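Local coordinates for NTF2-like Protein (Anabaena variabilis ATCC 29413, PDB 3DMC) that is of unassigned function but has the SnoaL-like fold of the NTF2-like family and probably pairs with a second copy of itself through its beta-sheet, at the interface of chains A and B. Sequence-based numbering; all coordinates share one arbitrary frame. Chains: chain A/B, NTF2-like Protein.

The interface of chains A and B. Residues chain A 82, 93, 108-110; chain B 89, 91, 112, 124, 126.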
ATOM      1  N   ARG A  82       0.693   6.021   8.738  1.00 11.32           N
ATOM      2  CA  ARG A  82      -0.466   6.538   8.015  1.00 10.67           C
ATOM      3  C   ARG A  82      -1.577   5.517   8.013  1.00  9.27           C
ATOM      4  O   ARG A  82      -1.344   4.351   7.732  1.00 10.05           O
ATOM      5  CB  ARG A  82      -0.073   6.921   6.575  1.00  9.07           C
ATOM      6  CG  ARG A  82       1.002   8.008   6.499  1.00 15.03           C
ATOM      7  CD  ARG A  82       1.426   8.393   5.093  1.00 15.60           C
ATOM      8  NE  ARG A  82       2.115   9.678   5.099  1.00 16.48           N
ATOM      9  CZ  ARG A  82       3.378   9.855   5.492  1.00 24.61           C
ATOM     10  NH1 ARG A  82       4.117   8.825   5.907  1.00 18.98           N
ATOM     11  NH2 ARG A  82       3.907  11.070   5.486  1.00 17.05           N
ATOM     12  N   GLU A  93      -0.162   1.964   6.780  1.00  7.20           N
ATOM     13  CA  GLU A  93       1.190   2.069   6.282  1.00  9.03           C
ATOM     14  C   GLU A  93       2.085   2.104   7.512  1.00 10.48           C
ATOM     15  O   GLU A  93       2.008   3.037   8.348  1.00  6.97           O
ATOM     16  CB  GLU A  93       1.409   3.333   5.454  1.00  8.77           C
ATOM     17  CG  GLU A  93       0.662   3.394   4.140  1.00  8.38           C
ATOM     18  CD  GLU A  93       0.896   4.709   3.427  1.00 10.18           C
ATOM     19  OE1 GLU A  93       2.099   5.018   3.168  1.00  8.00           O
ATOM     20  OE2 GLU A  93      -0.108   5.409   3.139  1.00 10.73           O
ATOM     21  N   ARG A 108       9.076  -1.777   5.120  1.00  5.01           N
ATOM     22  CA  ARG A 108       7.943  -0.899   5.023  1.00  6.26           C
ATOM     23  C   ARG A 108       6.848  -1.736   4.382  1.00 10.17           C
ATOM     24  O   ARG A 108       7.103  -2.533   3.474  1.00  9.96           O
ATOM     25  CB  ARG A 108       8.226   0.367   4.196  1.00  6.69           C
ATOM     26  CG  ARG A 108       9.126   1.388   4.884  1.00 11.17           C
ATOM     27  CD  ARG A 108       9.229   2.682   4.158  1.00 15.14           C
ATOM     28  NE  ARG A 108       9.749   3.711   5.066  1.00 20.35           N
ATOM     29  CZ  ARG A 108       9.330   4.969   5.087  1.00 19.45           C
ATOM     30  NH1 ARG A 108       8.371   5.380   4.263  1.00 17.40           N
ATOM     31  NH2 ARG A 108       9.878   5.822   5.930  1.00 22.11           N
ATOM     32  N   VAL A 109       5.656  -1.608   4.950  1.00  8.97           N
ATOM     33  CA  VAL A 109       4.516  -2.419   4.542  1.00  7.78           C
ATOM     34  C   VAL A 109       3.262  -1.587   4.512  1.00  7.75           C
ATOM     35  O   VAL A 109       3.062  -0.691   5.306  1.00  7.51           O
ATOM     36  CB  VAL A 109       4.300  -3.616   5.497  1.00  8.07           C
ATOM     37  CG1 VAL A 109       3.265  -4.612   4.908  1.00  8.32           C
ATOM     38  CG2 VAL A 109       5.632  -4.321   5.814  1.00  9.02           C
ATOM     39  N   ALA A 110       2.396  -1.927   3.570  1.00  8.93           N
ATOM     40  CA  ALA A 110       1.038  -1.457   3.610  1.00  6.93           C
ATOM     41  C   ALA A 110       0.127  -2.673   3.616  1.00  7.50           C
ATOM     42  O   ALA A 110       0.230  -3.543   2.786  1.00  8.94           O
ATOM     43  CB  ALA A 110       0.717  -0.563   2.425  1.00  9.00           C
TER
ATOM     44  N   THR B  89      -3.564  12.379   3.582  1.00 12.95           N
ATOM     45  CA  THR B  89      -3.020  11.295   2.783  1.00  9.32           C
ATOM     46  C   THR B  89      -4.121  10.564   2.012  1.00  7.26           C
ATOM     47  O   THR B  89      -5.267  10.428   2.480  1.00  9.00           O
ATOM     48  CB  THR B  89      -2.269  10.284   3.706  1.00 10.79           C
ATOM     49  OG1 THR B  89      -1.238  10.960   4.431  1.00 13.23           O
ATOM     50  CG2 THR B  89      -1.634   9.152   2.939  1.00  9.78           C
ATOM     51  N   VAL B  91      -4.429   6.948  -0.515  1.00  8.35           N
ATOM     52  CA  VAL B  91      -3.809   5.762  -1.106  1.00  8.36           C
ATOM     53  C   VAL B  91      -4.691   5.245  -2.233  1.00  8.09           C
ATOM     54  O   VAL B  91      -5.910   5.139  -2.095  1.00  9.11           O
ATOM     55  CB  VAL B  91      -3.576   4.628  -0.059  1.00  7.10           C
ATOM     56  CG1 VAL B  91      -2.919   3.435  -0.693  1.00  8.39           C
ATOM     57  CG2 VAL B  91      -2.710   5.125   1.120  1.00  8.70           C
ATOM     58  N   SER B 112       0.780   6.000  -2.310  1.00  9.50           N
ATOM     59  CA  SER B 112       0.291   6.865  -1.261  1.00 10.30           C
ATOM     60  C   SER B 112       0.840   8.266  -1.474  1.00  8.52           C
ATOM     61  O   SER B 112       2.035   8.443  -1.690  1.00 10.93           O
ATOM     62  CB  SER B 112       0.705   6.309   0.102  1.00 12.04           C
ATOM     63  OG  SER B 112       0.220   7.108   1.162  1.00 11.65           O
ATOM     64  N   ARG B 124       4.766   7.546  -1.788  1.00  8.94           N
ATOM     65  CA  ARG B 124       5.285   6.265  -1.364  1.00  7.83           C
ATOM     66  C   ARG B 124       4.666   5.169  -2.221  1.00  8.78           C
ATOM     67  O   ARG B 124       3.453   5.142  -2.392  1.00  8.79           O
ATOM     68  CB  ARG B 124       4.940   5.993   0.100  1.00  9.11           C
ATOM     69  CG  ARG B 124       5.638   6.950   1.122  1.00  7.87           C
ATOM     70  CD  ARG B 124       4.878   6.944   2.441  1.00 13.63           C
ATOM     71  NE  ARG B 124       3.544   7.495   2.258  1.00 13.83           N
ATOM     72  CZ  ARG B 124       3.270   8.782   2.176  1.00 12.59           C
ATOM     73  NH1 ARG B 124       4.262   9.685   2.300  1.00 12.04           N
ATOM     74  NH2 ARG B 124       2.030   9.170   1.948  1.00 12.96           N
ATOM     75  N   TYR B 126       4.363   1.002  -3.059  1.00  9.11           N
ATOM     76  CA  TYR B 126       4.438  -0.367  -2.522  1.00  7.11           C
ATOM     77  C   TYR B 126       4.045  -1.381  -3.616  1.00  6.23           C
ATOM     78  O   TYR B 126       3.137  -1.119  -4.409  1.00  9.86           O
ATOM     79  CB  TYR B 126       3.472  -0.516  -1.345  1.00  8.20           C
ATOM     80  CG  TYR B 126       3.599   0.458  -0.195  1.00  7.72           C
ATOM     81  CD1 TYR B 126       3.023   1.733  -0.262  1.00 13.90           C
ATOM     82  CD2 TYR B 126       4.290   0.113   0.983  1.00  9.52           C
ATOM     83  CE1 TYR B 126       3.100   2.633   0.842  1.00  9.02           C
ATOM     84  CE2 TYR B 126       4.411   1.025   2.067  1.00  9.98           C
ATOM     85  CZ  TYR B 126       3.820   2.292   1.970  1.00  8.53           C
ATOM     86  OH  TYR B 126       3.943   3.139   3.041  1.00  9.65           O
TER
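A:Glu93 reaches across the interface and delivers its carboxylate to B:Tyr126, B:Arg124 and B:Ser112, side chains from three strand positions on the facing sheet. Followed outward, its CB and then its CG each pass 3.5 Å from the phenol oxygen OH of B:Tyr126, and its CD comes 3.7 Å from CB of B:Ser112. With CG anti to the carbonyl carbon (chi1 -67°) and the chain extended beyond it, glutamate is long enough to place both oxygens among donors. OE1 of A:Glu93 accepts from both the tyrosine and the arginine. The hydroxyl OH of B:Tyr126, carried at the end of a rigid ring, meets OE1 of A:Glu93 from the anti side at 2.6 Å, slightly out of the carboxylate plane. NE of B:Arg124 donates to the syn lone pair of OE1 of A:Glu93 at 3.0 Å, a salt bridge bent to 138° at the hydrogen, with the oxygen 20° out of the guanidinium plane. OE2 of A:Glu93 accepts from the hydroxyl OG of B:Ser112 at 2.6 Å, on its syn side but tilted a little out of the carboxylate plane, and lies against the methyl CG2 of B:Val91. Serine suits this place, being short and able to give and accept: its OG receives NH2 of B:Arg124 at 2.9 Å, nearly in the guanidinium plane, which helps fix that group's rotation. Arginine adds a flat face, on which the guanidinium of A:Arg82 stacks almost parallel; the nearby carboxylate probably eases their repulsion. The ring of B:Tyr126 stands nearly upright to the carboxylate, and the small methyl CB of A:Ala110 sits over one face, 3.9 Å from the centroid. An alanine in place of A:Glu93 would probably leave B:Arg124 without its countercharge beside A:Arg82 and the hydroxyls of B:Tyr126 and B:Ser112 without their acceptor. Repeated by two-fold symmetry, this polar network joins the sheets face to face in what is likely the protein's dimer, as is common among NTF2-like proteins.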